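Local coordinates for mobilization protein A (Pseudomonas aeruginosa, PDB 2NS6), which cleaves one DNA strand at the plasmid origin of transfer and locally unwinds the DNA, as the metal-dependent relaxase of the relaxosome in conjugation, at residues A[1-6]-A[170-175]; A[91-96]-A[180-185]; A[127-132]-A[137-142]. All coordinates share one frame; numbering follows the deposited sequence.

Interaction 1: residues A[1-6]-A[170-175]; sequences AIYHLT and EAWADH
Trp172 reaches from its helix toward the N-terminal segment, where it meets Tyr3 and Leu5 at different parts of its side chain. The indole CG lies anti to the backbone N (chi1 173°), which carries the five-membered ring outward from the helix to Tyr3. There the carbonyl oxygen of Tyr3 sits at the indole edge, in the ring plane, with Tyr3 O 3.1 Å from Trp172 CD1 and 3.2 Å from Trp172 NE1. The oxygen thus faces the CD1-NE1 edge of the five-membered ring rather than either of its faces. Tyr3 also touches with its CB, which comes within 3.4 Å of Trp172 NE1. Its aromatic ring, in contrast, turns away: CG is anti to the carbonyl carbon (chi1 -58°), and the phenol runs off along helix 164-181 to pack on Ala176 and Leu180.

Leu5 supplies the apolar half of the contact. Only one of its branches touches the tryptophan, the methyl CD1, which lies 3.8 Å from Trp172 CB and 4.0 Å from Trp172 CG. The two side chains meet at a slant, methyl against the root of the indole.

This is a buried seam between the edge strand of the relaxase sheet and the helix packed on it. Phe76 of strand 71-77 and Phe94 of helix 84-99 both meet the indole ring. Backbone hydrogen bonds between His4 and Ala77 and between Thr6 and Glu75 join the N-terminal segment to strand 71-77, while Arg169 of helix 164-181 hydrogen-bonds to Leu5 O.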
ATOM      1  N   ALA A   1      11.263   6.392  20.576  1.00 36.39           N
ATOM      2  CA  ALA A   1      10.310   5.342  21.038  1.00 35.70           C
ATOM      3  C   ALA A   1      10.142   4.279  19.956  1.00 34.72           C
ATOM      4  O   ALA A   1      10.712   4.395  18.869  1.00 35.10           O
ATOM      5  CB  ALA A   1       8.961   5.972  21.368  1.00 36.02           C
ATOM      6  N   ILE A   2       9.371   3.240  20.261  1.00 31.68           N
ATOM      7  CA  ILE A   2       9.129   2.167  19.303  1.00 29.35           C
ATOM      8  C   ILE A   2       7.759   2.327  18.641  1.00 28.45           C
ATOM      9  O   ILE A   2       6.752   2.528  19.319  1.00 28.49           O
ATOM     10  CB  ILE A   2       9.207   0.769  19.994  1.00 29.66           C
ATOM     11  CG1 ILE A   2      10.663   0.435  20.333  1.00 27.24           C
ATOM     12  CG2 ILE A   2       8.596  -0.306  19.102  1.00 28.81           C
ATOM     13  CD1 ILE A   2      11.594   0.384  19.128  1.00 31.02           C
ATOM     14  N   TYR A   3       7.733   2.258  17.314  1.00 27.01           N
ATOM     15  CA  TYR A   3       6.487   2.371  16.574  1.00 26.14           C
ATOM     16  C   TYR A   3       6.318   1.057  15.838  1.00 25.79           C
ATOM     17  O   TYR A   3       6.785   0.892  14.713  1.00 26.14           O
ATOM     18  CB  TYR A   3       6.539   3.560  15.609  1.00 26.08           C
ATOM     19  CG  TYR A   3       6.799   4.862  16.337  1.00 25.80           C
ATOM     20  CD1 TYR A   3       8.074   5.437  16.344  1.00 24.51           C
ATOM     21  CD2 TYR A   3       5.797   5.461  17.110  1.00 24.86           C
ATOM     22  CE1 TYR A   3       8.347   6.567  17.109  1.00 23.63           C
ATOM     23  CE2 TYR A   3       6.061   6.591  17.881  1.00 23.05           C
ATOM     24  CZ  TYR A   3       7.341   7.135  17.876  1.00 25.09           C
ATOM     25  OH  TYR A   3       7.626   8.232  18.662  1.00 28.19           O
ATOM     26  N   HIS A   4       5.649   0.124  16.507  1.00 24.88           N
ATOM     27  CA  HIS A   4       5.427  -1.213  15.990  1.00 23.65           C
ATOM     28  C   HIS A   4       4.852  -1.266  14.577  1.00 21.54           C
ATOM     29  O   HIS A   4       4.044  -0.426  14.188  1.00 20.14           O
ATOM     30  CB  HIS A   4       4.530  -1.988  16.958  1.00 24.14           C
ATOM     31  CG  HIS A   4       4.520  -3.464  16.719  1.00 24.12           C
ATOM     32  ND1 HIS A   4       5.662  -4.173  16.404  1.00 25.51           N
ATOM     33  CD2 HIS A   4       3.514  -4.369  16.767  1.00 23.44           C
ATOM     34  CE1 HIS A   4       5.357  -5.452  16.266  1.00 24.27           C
ATOM     35  NE2 HIS A   4       4.062  -5.598  16.481  1.00 26.21           N
ATOM     36  N   LEU A   5       5.287  -2.268  13.822  1.00 20.13           N
ATOM     37  CA  LEU A   5       4.840  -2.472  12.449  1.00 18.03           C
ATOM     38  C   LEU A   5       4.601  -3.958  12.220  1.00 18.62           C
ATOM     39  O   LEU A   5       5.412  -4.789  12.628  1.00 19.77           O
ATOM     40  CB  LEU A   5       5.898  -1.951  11.479  1.00 15.41           C
ATOM     41  CG  LEU A   5       5.680  -2.134   9.972  1.00 18.31           C
ATOM     42  CD1 LEU A   5       6.434  -1.047   9.213  1.00 17.23           C
ATOM     43  CD2 LEU A   5       6.154  -3.517   9.535  1.00 15.68           C
ATOM     44  N   THR A   6       3.485  -4.293  11.579  1.00 18.16           N
ATOM     45  CA  THR A   6       3.162  -5.689  11.288  1.00 19.40           C
ATOM     46  C   THR A   6       2.840  -5.792   9.808  1.00 20.91           C
ATOM     47  O   THR A   6       2.773  -4.781   9.114  1.00 21.19           O
ATOM     48  CB  THR A   6       1.933  -6.175  12.087  1.00 19.10           C
ATOM     49  OG1 THR A   6       0.808  -5.356  11.762  1.00 21.23           O
ATOM     50  CG2 THR A   6       2.190  -6.082  13.594  1.00 17.76           C
ATOM     51  N   GLU A 170      13.194  -1.960  10.644  1.00 25.85           N
ATOM     52  CA  GLU A 170      14.372  -1.122  10.840  1.00 26.47           C
ATOM     53  C   GLU A 170      14.265   0.105   9.944  1.00 26.81           C
ATOM     54  O   GLU A 170      14.689   1.201  10.312  1.00 27.24           O
ATOM     55  CB  GLU A 170      15.647  -1.887  10.493  1.00 29.75           C
ATOM     56  CG  GLU A 170      16.913  -1.079  10.743  1.00 35.19           C
ATOM     57  CD  GLU A 170      18.169  -1.793  10.291  1.00 37.65           C
ATOM     58  OE1 GLU A 170      19.272  -1.260  10.540  1.00 39.44           O
ATOM     59  OE2 GLU A 170      18.056  -2.882   9.684  1.00 40.93           O
ATOM     60  N   ALA A 171      13.700  -0.089   8.756  1.00 26.93           N
ATOM     61  CA  ALA A 171      13.528   1.007   7.812  1.00 25.96           C
ATOM     62  C   ALA A 171      12.503   1.993   8.364  1.00 24.12           C
ATOM     63  O   ALA A 171      12.721   3.207   8.339  1.00 24.18           O
ATOM     64  CB  ALA A 171      13.081   0.468   6.459  1.00 27.42           C
ATOM     65  N   TRP A 172      11.390   1.477   8.875  1.00 23.60           N
ATOM     66  CA  TRP A 172      10.353   2.337   9.437  1.00 22.77           C
ATOM     67  C   TRP A 172      10.931   3.148  10.593  1.00 24.06           C
ATOM     68  O   TRP A 172      10.694   4.356  10.692  1.00 24.01           O
ATOM     69  CB  TRP A 172       9.164   1.500   9.927  1.00 21.30           C
ATOM     70  CG  TRP A 172       8.117   2.292  10.684  1.00 19.72           C
ATOM     71  CD1 TRP A 172       7.609   1.996  11.914  1.00 21.18           C
ATOM     72  CD2 TRP A 172       7.480   3.514  10.276  1.00 19.57           C
ATOM     73  NE1 TRP A 172       6.704   2.955  12.303  1.00 20.69           N
ATOM     74  CE2 TRP A 172       6.604   3.900  11.318  1.00 19.58           C
ATOM     75  CE3 TRP A 172       7.567   4.321   9.134  1.00 19.11           C
ATOM     76  CZ2 TRP A 172       5.816   5.058  11.256  1.00 20.57           C
ATOM     77  CZ3 TRP A 172       6.782   5.479   9.070  1.00 21.15           C
ATOM     78  CH2 TRP A 172       5.918   5.834  10.128  1.00 20.17           C
ATOM     79  N   ALA A 173      11.699   2.481  11.454  1.00 23.72           N
ATOM     80  CA  ALA A 173      12.320   3.137  12.608  1.00 24.28           C
ATOM     81  C   ALA A 173      13.190   4.313  12.168  1.00 24.02           C
ATOM     82  O   ALA A 173      13.056   5.422  12.678  1.00 24.36           O
ATOM     83  CB  ALA A 173      13.161   2.128  13.385  1.00 25.09           C
ATOM     84  N   ASP A 174      14.085   4.047  11.221  1.00 23.43           N
ATOM     85  CA  ASP A 174      14.993   5.049  10.670  1.00 22.99           C
ATOM     86  C   ASP A 174      14.195   6.230  10.110  1.00 23.26           C
ATOM     87  O   ASP A 174      14.622   7.383  10.202  1.00 21.82           O
ATOM     88  CB  ASP A 174      15.852   4.392   9.575  1.00 24.89           C
ATOM     89  CG  ASP A 174      16.721   5.386   8.801  1.00 27.93           C
ATOM     90  OD1 ASP A 174      17.542   6.096   9.422  1.00 28.16           O
ATOM     91  OD2 ASP A 174      16.586   5.438   7.555  1.00 26.21           O
ATOM     92  N   HIS A 175      13.026   5.938   9.545  1.00 21.46           N
ATOM     93  CA  HIS A 175      12.170   6.971   8.973  1.00 21.21           C
ATOM     94  C   HIS A 175      11.469   7.782  10.058  1.00 21.09           C
ATOM     95  O   HIS A 175      11.550   9.010  10.068  1.00 20.57           O
ATOM     96  CB  HIS A 175      11.141   6.330   8.028  1.00 22.04           C
ATOM     97  CG  HIS A 175      11.673   6.073   6.653  1.00 20.56           C
ATOM     98  ND1 HIS A 175      11.503   6.961   5.612  1.00 23.14           N
ATOM     99  CD2 HIS A 175      12.434   5.062   6.165  1.00 19.29           C
ATOM    100  CE1 HIS A 175      12.136   6.510   4.542  1.00 20.04           C
ATOM    101  NE2 HIS A 175      12.708   5.361   4.852  1.00 22.56           N
TER

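Interaction 2: residues A[91-96]-A[180-185]; sequences ASEFAQ and LERAGH
Glu93 OE1 is gripped twice from helix 164-181, by a hydrogen bond with His175 ND1 and a salt bridge with Arg178 NH1. The other oxygen of the same carboxylate faces Arg182: Glu93 OE2 lies 3.6 Å from Arg182 NH2, a long salt bridge. The two side chains approach from opposite directions. Glu93 leaves helix 84-99 with CG anti to the backbone N (chi1 -173°) and stays extended beyond CG. Arg182, just past the end of helix 164-181, stretches back from CG to NE to span the gap. OE2 meets the guanidinium at its edge, near the plane, but the carboxylate and guanidinium planes stand 67° apart, and the contact is a single oxygen facing a single nitrogen instead of a two-pronged pairing. Arg182 itself lies in a type I turn from Glu181 to Gly184, and Gly184, with positive phi, is the first residue to leave helical backbone angles.

The chemistry implies an uneven division of labour. The two partners of OE1 probably set the position of the carboxylate, and Arg182, at the surface, adds a looser electrostatic tie through OE2. With two arginines close by, Glu93 would be expected to remain ionised, and its charge is probably shared between Arg178 and Arg182.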
ATOM      1  N   ALA A  91       4.416   9.143   6.272  1.00 13.10           N
ATOM      2  CA  ALA A  91       3.734   7.967   5.731  1.00 14.43           C
ATOM      3  C   ALA A  91       3.976   7.830   4.229  1.00 14.92           C
ATOM      4  O   ALA A  91       4.300   6.741   3.741  1.00 13.74           O
ATOM      5  CB  ALA A  91       2.225   8.055   6.008  1.00 14.18           C
ATOM      6  N   SER A  92       3.820   8.940   3.507  1.00 16.57           N
ATOM      7  CA  SER A  92       4.036   8.954   2.060  1.00 17.29           C
ATOM      8  C   SER A  92       5.473   8.548   1.798  1.00 16.86           C
ATOM      9  O   SER A  92       5.759   7.703   0.945  1.00 17.04           O
ATOM     10  CB  SER A  92       3.823  10.356   1.489  1.00 17.85           C
ATOM     11  OG  SER A  92       2.555  10.872   1.842  1.00 20.07           O
ATOM     12  N   GLU A  93       6.375   9.171   2.546  1.00 17.46           N
ATOM     13  CA  GLU A  93       7.795   8.901   2.415  1.00 17.91           C
ATOM     14  C   GLU A  93       8.087   7.418   2.596  1.00 16.78           C
ATOM     15  O   GLU A  93       8.813   6.822   1.795  1.00 16.28           O
ATOM     16  CB  GLU A  93       8.577   9.717   3.449  1.00 22.56           C
ATOM     17  CG  GLU A  93      10.090   9.647   3.299  1.00 25.85           C
ATOM     18  CD  GLU A  93      10.814  10.174   4.531  1.00 28.33           C
ATOM     19  OE1 GLU A  93      10.641   9.577   5.615  1.00 31.82           O
ATOM     20  OE2 GLU A  93      11.546  11.173   4.416  1.00 28.70           O
ATOM     21  N   PHE A  94       7.521   6.809   3.635  1.00 14.13           N
ATOM     22  CA  PHE A  94       7.783   5.396   3.868  1.00 13.36           C
ATOM     23  C   PHE A  94       7.131   4.513   2.785  1.00 14.28           C
ATOM     24  O   PHE A  94       7.691   3.489   2.401  1.00 16.04           O
ATOM     25  CB  PHE A  94       7.318   4.995   5.278  1.00 13.77           C
ATOM     26  CG  PHE A  94       7.713   3.593   5.683  1.00 14.17           C
ATOM     27  CD1 PHE A  94       9.054   3.201   5.734  1.00 16.46           C
ATOM     28  CD2 PHE A  94       6.738   2.664   6.013  1.00 15.24           C
ATOM     29  CE1 PHE A  94       9.404   1.900   6.115  1.00 15.91           C
ATOM     30  CE2 PHE A  94       7.079   1.365   6.394  1.00 17.19           C
ATOM     31  CZ  PHE A  94       8.413   0.983   6.442  1.00 14.37           C
ATOM     32  N   ALA A  95       5.967   4.912   2.275  1.00 14.04           N
ATOM     33  CA  ALA A  95       5.316   4.133   1.225  1.00 12.99           C
ATOM     34  C   ALA A  95       6.224   4.073  -0.008  1.00 14.28           C
ATOM     35  O   ALA A  95       6.381   3.023  -0.640  1.00 13.22           O
ATOM     36  CB  ALA A  95       3.975   4.753   0.858  1.00 10.88           C
ATOM     37  N   GLN A  96       6.810   5.214  -0.353  1.00 14.18           N
ATOM     38  CA  GLN A  96       7.712   5.293  -1.493  1.00 15.58           C
ATOM     39  C   GLN A  96       8.904   4.383  -1.245  1.00 16.09           C
ATOM     40  O   GLN A  96       9.378   3.702  -2.149  1.00 17.04           O
ATOM     41  CB  GLN A  96       8.212   6.730  -1.680  1.00 16.54           C
ATOM     42  CG  GLN A  96       7.209   7.623  -2.349  1.00 19.09           C
ATOM     43  CD  GLN A  96       6.661   6.974  -3.606  1.00 21.83           C
ATOM     44  OE1 GLN A  96       7.425   6.567  -4.499  1.00 20.86           O
ATOM     45  NE2 GLN A  96       5.345   6.852  -3.678  1.00 16.68           N
ATOM     46  N   LEU A 180      11.261  12.675  13.439  1.00 25.71           N
ATOM     47  CA  LEU A 180      11.131  13.216  14.785  1.00 25.58           C
ATOM     48  C   LEU A 180      12.182  14.274  15.088  1.00 26.10           C
ATOM     49  O   LEU A 180      11.847  15.369  15.539  1.00 26.05           O
ATOM     50  CB  LEU A 180      11.218  12.088  15.815  1.00 23.45           C
ATOM     51  CG  LEU A 180       9.924  11.298  16.011  1.00 21.86           C
ATOM     52  CD1 LEU A 180      10.157  10.075  16.905  1.00 21.24           C
ATOM     53  CD2 LEU A 180       8.889  12.223  16.621  1.00 18.01           C
ATOM     54  N   GLU A 181      13.447  13.962  14.830  1.00 28.47           N
ATOM     55  CA  GLU A 181      14.495  14.927  15.126  1.00 31.60           C
ATOM     56  C   GLU A 181      14.406  16.203  14.298  1.00 32.00           C
ATOM     57  O   GLU A 181      14.567  17.298  14.839  1.00 32.10           O
ATOM     58  CB  GLU A 181      15.889  14.302  14.990  1.00 34.00           C
ATOM     59  CG  GLU A 181      16.308  13.918  13.597  1.00 39.09           C
ATOM     60  CD  GLU A 181      17.816  13.696  13.495  1.00 43.36           C
ATOM     61  OE1 GLU A 181      18.579  14.658  13.757  1.00 45.37           O
ATOM     62  OE2 GLU A 181      18.239  12.567  13.152  1.00 43.65           O
ATOM     63  N   ARG A 182      14.138  16.096  13.000  1.00 33.22           N
ATOM     64  CA  ARG A 182      14.045  17.323  12.216  1.00 33.91           C
ATOM     65  C   ARG A 182      12.747  18.061  12.511  1.00 32.40           C
ATOM     66  O   ARG A 182      12.484  19.125  11.952  1.00 34.80           O
ATOM     67  CB  ARG A 182      14.171  17.049  10.719  1.00 34.83           C
ATOM     68  CG  ARG A 182      12.939  16.510  10.057  1.00 35.00           C
ATOM     69  CD  ARG A 182      12.963  16.886   8.587  1.00 35.52           C
ATOM     70  NE  ARG A 182      12.227  15.916   7.797  1.00 36.63           N
ATOM     71  CZ  ARG A 182      12.631  14.666   7.606  1.00 34.85           C
ATOM     72  NH1 ARG A 182      13.767  14.249   8.146  1.00 37.49           N
ATOM     73  NH2 ARG A 182      11.894  13.831   6.886  1.00 34.67           N
ATOM     74  N   ALA A 183      11.933  17.493  13.391  1.00 31.90           N
ATOM     75  CA  ALA A 183      10.683  18.136  13.783  1.00 31.41           C
ATOM     76  C   ALA A 183      10.900  18.797  15.147  1.00 30.21           C
ATOM     77  O   ALA A 183       9.974  19.370  15.726  1.00 30.62           O
ATOM     78  CB  ALA A 183       9.551  17.106  13.866  1.00 30.80           C
ATOM     79  N   GLY A 184      12.126  18.699  15.655  1.00 30.97           N
ATOM     80  CA  GLY A 184      12.459  19.297  16.940  1.00 33.00           C
ATOM     81  C   GLY A 184      12.506  18.293  18.074  1.00 34.40           C
ATOM     82  O   GLY A 184      13.350  18.376  18.967  1.00 36.28           O
ATOM     83  N   HIS A 185      11.590  17.333  18.025  1.00 34.64           N
ATOM     84  CA  HIS A 185      11.478  16.290  19.035  1.00 34.36           C
ATOM     85  C   HIS A 185      12.730  15.430  19.151  1.00 36.28           C
ATOM     86  O   HIS A 185      13.769  15.813  18.568  1.00 39.64           O
ATOM     87  CB  HIS A 185      10.261  15.422  18.711  1.00 32.07           C
ATOM     88  CG  HIS A 185       9.010  16.215  18.510  1.00 30.06           C
ATOM     89  ND1 HIS A 185       8.377  16.878  19.543  1.00 29.06           N
ATOM     90  CD2 HIS A 185       8.315  16.521  17.389  1.00 28.93           C
ATOM     91  CE1 HIS A 185       7.353  17.557  19.065  1.00 27.34           C
ATOM     92  NE2 HIS A 185       7.292  17.359  17.758  1.00 26.87           N
ATOM     93  OXT HIS A 185      12.666  14.390  19.839  1.00 35.28           O
TER

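Interaction 3: residues A[127-132]-A[137-142]; sequences RINDGI and AQWFKR
Two successive Asx turns shape the loop that follows strand 117-124: Asn129 OD1 accepts from Gly131 N at 2.8 Å, and Asp130 OD1 accepts from Ile132 N at 3.0 Å. Against this loop lies the short helix 136-139 with the residues just beyond it, and Trp139 and Arg127 make most of the contact. The indole crosses the Asn129 side chain at about a right angle, amide and ring planes 80° apart, and Asn129 CG lies at the ring edge, 3.9 Å from Trp139 CH2. Farther along the indole, at its five-membered ring, Trp139 NE1 sits 3.7 Å from Arg127 CB and hydrogen-bonds to Tyr56 OH of helix 53-63.

Arg127 bends at chi2 (-81°), which swings its guanidinium past the tryptophan to the backbone carbonyls of Phe140 and Lys141. Arg127 NH1 donates to Lys141 O at 3.1 Å with an N-H...O angle of 147°, and the oxygen is somewhat tilted from the guanidinium plane. Phe140 CA sits over one face of this group, 3.6 Å above its plane and offset toward the rim, and Phe140 O is 2.9 Å from Arg127 NH2. Trp139 CD1 in turn rests over the centre of the Phe140 ring.

NH1 also hydrogen-bonds to Ala153 O, so this buried guanidinium is met by several backbone carbonyls, whose dipoles probably stabilise its charge, alongside a long, weak ion pair with Glu64.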
ATOM      1  N   ARG A 127       2.945  -6.142  -8.124  1.00 14.48           N
ATOM      2  CA  ARG A 127       3.024  -6.100  -9.580  1.00 14.96           C
ATOM      3  C   ARG A 127       3.885  -4.902  -9.926  1.00 16.06           C
ATOM      4  O   ARG A 127       3.671  -3.805  -9.421  1.00 15.80           O
ATOM      5  CB  ARG A 127       1.631  -5.919 -10.196  1.00 15.40           C
ATOM      6  CG  ARG A 127       0.703  -7.107  -9.984  1.00 14.76           C
ATOM      7  CD  ARG A 127       0.995  -8.212 -11.001  1.00 16.73           C
ATOM      8  NE  ARG A 127       0.240  -9.433 -10.735  1.00 14.83           N
ATOM      9  CZ  ARG A 127       0.111 -10.429 -11.603  1.00 15.21           C
ATOM     10  NH1 ARG A 127       0.683 -10.341 -12.795  1.00 15.84           N
ATOM     11  NH2 ARG A 127      -0.576 -11.514 -11.278  1.00 15.07           N
ATOM     12  N   ILE A 128       4.861  -5.121 -10.794  1.00 16.34           N
ATOM     13  CA  ILE A 128       5.784  -4.076 -11.199  1.00 15.18           C
ATOM     14  C   ILE A 128       5.220  -3.217 -12.320  1.00 15.74           C
ATOM     15  O   ILE A 128       4.946  -3.712 -13.419  1.00 15.85           O
ATOM     16  CB  ILE A 128       7.109  -4.708 -11.664  1.00 15.73           C
ATOM     17  CG1 ILE A 128       7.685  -5.555 -10.528  1.00 14.17           C
ATOM     18  CG2 ILE A 128       8.088  -3.630 -12.111  1.00 15.44           C
ATOM     19  CD1 ILE A 128       8.864  -6.420 -10.923  1.00 15.36           C
ATOM     20  N   ASN A 129       5.045  -1.927 -12.056  1.00 12.84           N
ATOM     21  CA  ASN A 129       4.537  -1.062 -13.105  1.00 12.99           C
ATOM     22  C   ASN A 129       5.705  -0.628 -13.980  1.00 13.26           C
ATOM     23  O   ASN A 129       6.496   0.235 -13.595  1.00 11.58           O
ATOM     24  CB  ASN A 129       3.845   0.169 -12.530  1.00 12.26           C
ATOM     25  CG  ASN A 129       3.103   0.956 -13.598  1.00 12.96           C
ATOM     26  OD1 ASN A 129       3.406   0.841 -14.785  1.00 11.55           O
ATOM     27  ND2 ASN A 129       2.140   1.761 -13.182  1.00 10.95           N
ATOM     28  N   ASP A 130       5.807  -1.241 -15.155  1.00 13.62           N
ATOM     29  CA  ASP A 130       6.875  -0.935 -16.100  1.00 15.19           C
ATOM     30  C   ASP A 130       6.502   0.185 -17.069  1.00 15.85           C
ATOM     31  O   ASP A 130       7.235   0.451 -18.017  1.00 16.78           O
ATOM     32  CB  ASP A 130       7.253  -2.189 -16.897  1.00 14.62           C
ATOM     33  CG  ASP A 130       6.041  -2.912 -17.458  1.00 13.41           C
ATOM     34  OD1 ASP A 130       4.972  -2.288 -17.582  1.00 13.93           O
ATOM     35  OD2 ASP A 130       6.160  -4.106 -17.785  1.00 14.90           O
ATOM     36  N   GLY A 131       5.366   0.835 -16.833  1.00 14.71           N
ATOM     37  CA  GLY A 131       4.951   1.917 -17.707  1.00 16.13           C
ATOM     38  C   GLY A 131       4.308   1.460 -19.005  1.00 16.24           C
ATOM     39  O   GLY A 131       3.976   2.278 -19.856  1.00 15.02           O
ATOM     40  N   ILE A 132       4.138   0.150 -19.163  1.00 17.34           N
ATOM     41  CA  ILE A 132       3.514  -0.408 -20.361  1.00 18.40           C
ATOM     42  C   ILE A 132       2.017  -0.554 -20.136  1.00 17.89           C
ATOM     43  O   ILE A 132       1.582  -1.283 -19.235  1.00 18.37           O
ATOM     44  CB  ILE A 132       4.102  -1.795 -20.695  1.00 18.96           C
ATOM     45  CG1 ILE A 132       5.565  -1.651 -21.100  1.00 20.37           C
ATOM     46  CG2 ILE A 132       3.299  -2.453 -21.806  1.00 20.68           C
ATOM     47  CD1 ILE A 132       6.294  -2.962 -21.195  1.00 23.83           C
ATOM     48  N   ALA A 137      -8.226  -6.413 -17.632  1.00 19.36           N
ATOM     49  CA  ALA A 137      -8.322  -7.861 -17.788  1.00 21.21           C
ATOM     50  C   ALA A 137      -6.988  -8.530 -18.152  1.00 22.43           C
ATOM     51  O   ALA A 137      -6.863  -9.754 -18.073  1.00 21.89           O
ATOM     52  CB  ALA A 137      -9.380  -8.196 -18.855  1.00 21.58           C
ATOM     53  N   GLN A 138      -5.994  -7.734 -18.546  1.00 21.13           N
ATOM     54  CA  GLN A 138      -4.688  -8.281 -18.932  1.00 20.62           C
ATOM     55  C   GLN A 138      -3.573  -7.985 -17.937  1.00 19.61           C
ATOM     56  O   GLN A 138      -2.533  -8.645 -17.942  1.00 19.33           O
ATOM     57  CB  GLN A 138      -4.267  -7.726 -20.296  1.00 18.90           C
ATOM     58  CG  GLN A 138      -2.955  -8.293 -20.823  1.00 19.07           C
ATOM     59  CD  GLN A 138      -2.442  -7.541 -22.038  1.00 20.64           C
ATOM     60  OE1 GLN A 138      -3.210  -7.194 -22.933  1.00 20.79           O
ATOM     61  NE2 GLN A 138      -1.137  -7.293 -22.078  1.00 18.64           N
ATOM     62  N   TRP A 139      -3.785  -6.986 -17.088  1.00 19.89           N
ATOM     63  CA  TRP A 139      -2.766  -6.586 -16.123  1.00 17.01           C
ATOM     64  C   TRP A 139      -2.273  -7.686 -15.186  1.00 18.68           C
ATOM     65  O   TRP A 139      -1.071  -7.797 -14.942  1.00 18.63           O
ATOM     66  CB  TRP A 139      -3.266  -5.388 -15.308  1.00 16.43           C
ATOM     67  CG  TRP A 139      -2.262  -4.858 -14.312  1.00 12.16           C
ATOM     68  CD1 TRP A 139      -2.119  -5.247 -13.012  1.00 11.55           C
ATOM     69  CD2 TRP A 139      -1.227  -3.897 -14.559  1.00  9.25           C
ATOM     70  NE1 TRP A 139      -1.061  -4.595 -12.438  1.00 12.02           N
ATOM     71  CE2 TRP A 139      -0.491  -3.761 -13.361  1.00  8.76           C
ATOM     72  CE3 TRP A 139      -0.845  -3.142 -15.677  1.00 11.70           C
ATOM     73  CZ2 TRP A 139       0.609  -2.901 -13.244  1.00  9.45           C
ATOM     74  CZ3 TRP A 139       0.254  -2.283 -15.563  1.00  7.42           C
ATOM     75  CH2 TRP A 139       0.965  -2.171 -14.355  1.00 10.55           C
ATOM     76  N   PHE A 140      -3.190  -8.503 -14.675  1.00 20.32           N
ATOM     77  CA  PHE A 140      -2.830  -9.554 -13.732  1.00 20.26           C
ATOM     78  C   PHE A 140      -2.508 -10.925 -14.340  1.00 23.17           C
ATOM     79  O   PHE A 140      -2.254 -11.897 -13.619  1.00 23.24           O
ATOM     80  CB  PHE A 140      -3.936  -9.684 -12.676  1.00 19.53           C
ATOM     81  CG  PHE A 140      -4.229  -8.394 -11.940  1.00 19.26           C
ATOM     82  CD1 PHE A 140      -5.176  -7.494 -12.421  1.00 17.11           C
ATOM     83  CD2 PHE A 140      -3.544  -8.080 -10.767  1.00 17.05           C
ATOM     84  CE1 PHE A 140      -5.439  -6.298 -11.738  1.00 18.62           C
ATOM     85  CE2 PHE A 140      -3.797  -6.890 -10.077  1.00 14.52           C
ATOM     86  CZ  PHE A 140      -4.746  -5.997 -10.565  1.00 18.84           C
ATOM     87  N   LYS A 141      -2.515 -11.010 -15.666  1.00 22.92           N
ATOM     88  CA  LYS A 141      -2.190 -12.262 -16.330  1.00 23.44           C
ATOM     89  C   LYS A 141      -0.714 -12.537 -16.086  1.00 23.69           C
ATOM     90  O   LYS A 141      -0.002 -11.704 -15.506  1.00 21.25           O
ATOM     91  CB  LYS A 141      -2.472 -12.156 -17.835  1.00 25.21           C
ATOM     92  CG  LYS A 141      -3.956 -12.036 -18.181  1.00 26.02           C
ATOM     93  CD  LYS A 141      -4.173 -11.612 -19.633  1.00 30.03           C
ATOM     94  CE  LYS A 141      -5.650 -11.647 -20.007  1.00 31.75           C
ATOM     95  NZ  LYS A 141      -6.032 -10.499 -20.898  1.00 33.65           N
ATOM     96  N   ARG A 142      -0.259 -13.711 -16.513  1.00 23.01           N
ATOM     97  CA  ARG A 142       1.134 -14.095 -16.351  1.00 24.19           C
ATOM     98  C   ARG A 142       2.011 -13.166 -17.169  1.00 24.22           C
ATOM     99  O   ARG A 142       1.592 -12.658 -18.205  1.00 22.04           O
ATOM    100  CB  ARG A 142       1.334 -15.543 -16.804  1.00 27.33           C
ATOM    101  CG  ARG A 142       0.505 -16.531 -16.003  1.00 31.16           C
ATOM    102  CD  ARG A 142       0.654 -17.962 -16.497  1.00 32.78           C
ATOM    103  NE  ARG A 142      -0.287 -18.852 -15.817  1.00 33.77           N
ATOM    104  CZ  ARG A 142      -0.283 -19.090 -14.508  1.00 35.22           C
ATOM    105  NH1 ARG A 142       0.614 -18.507 -13.721  1.00 35.32           N
ATOM    106  NH2 ARG A 142      -1.184 -19.907 -13.981  1.00 34.74           N
TER

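From the N terminus, the 1-6 segment leads into edge strand 5-10 and waits for helix 164-181 to close interaction 1, a loop across nearly the whole chain. Before that, helix 84-99 supplies the first half of interaction 2, completed only by the last residues, 180-185, so interactions 1 and 2 cross. They meet on one side of the molecule, centres 11 Å apart, and together join the edge strand and two helices. Interaction 3 closes a short loop between 127-132 and 137-142, within the spans of both others. It lies on the other side of the chain's centre, its centre about 31 Å from those of the others, and ties the region after strand 117-124 to helix 136-139.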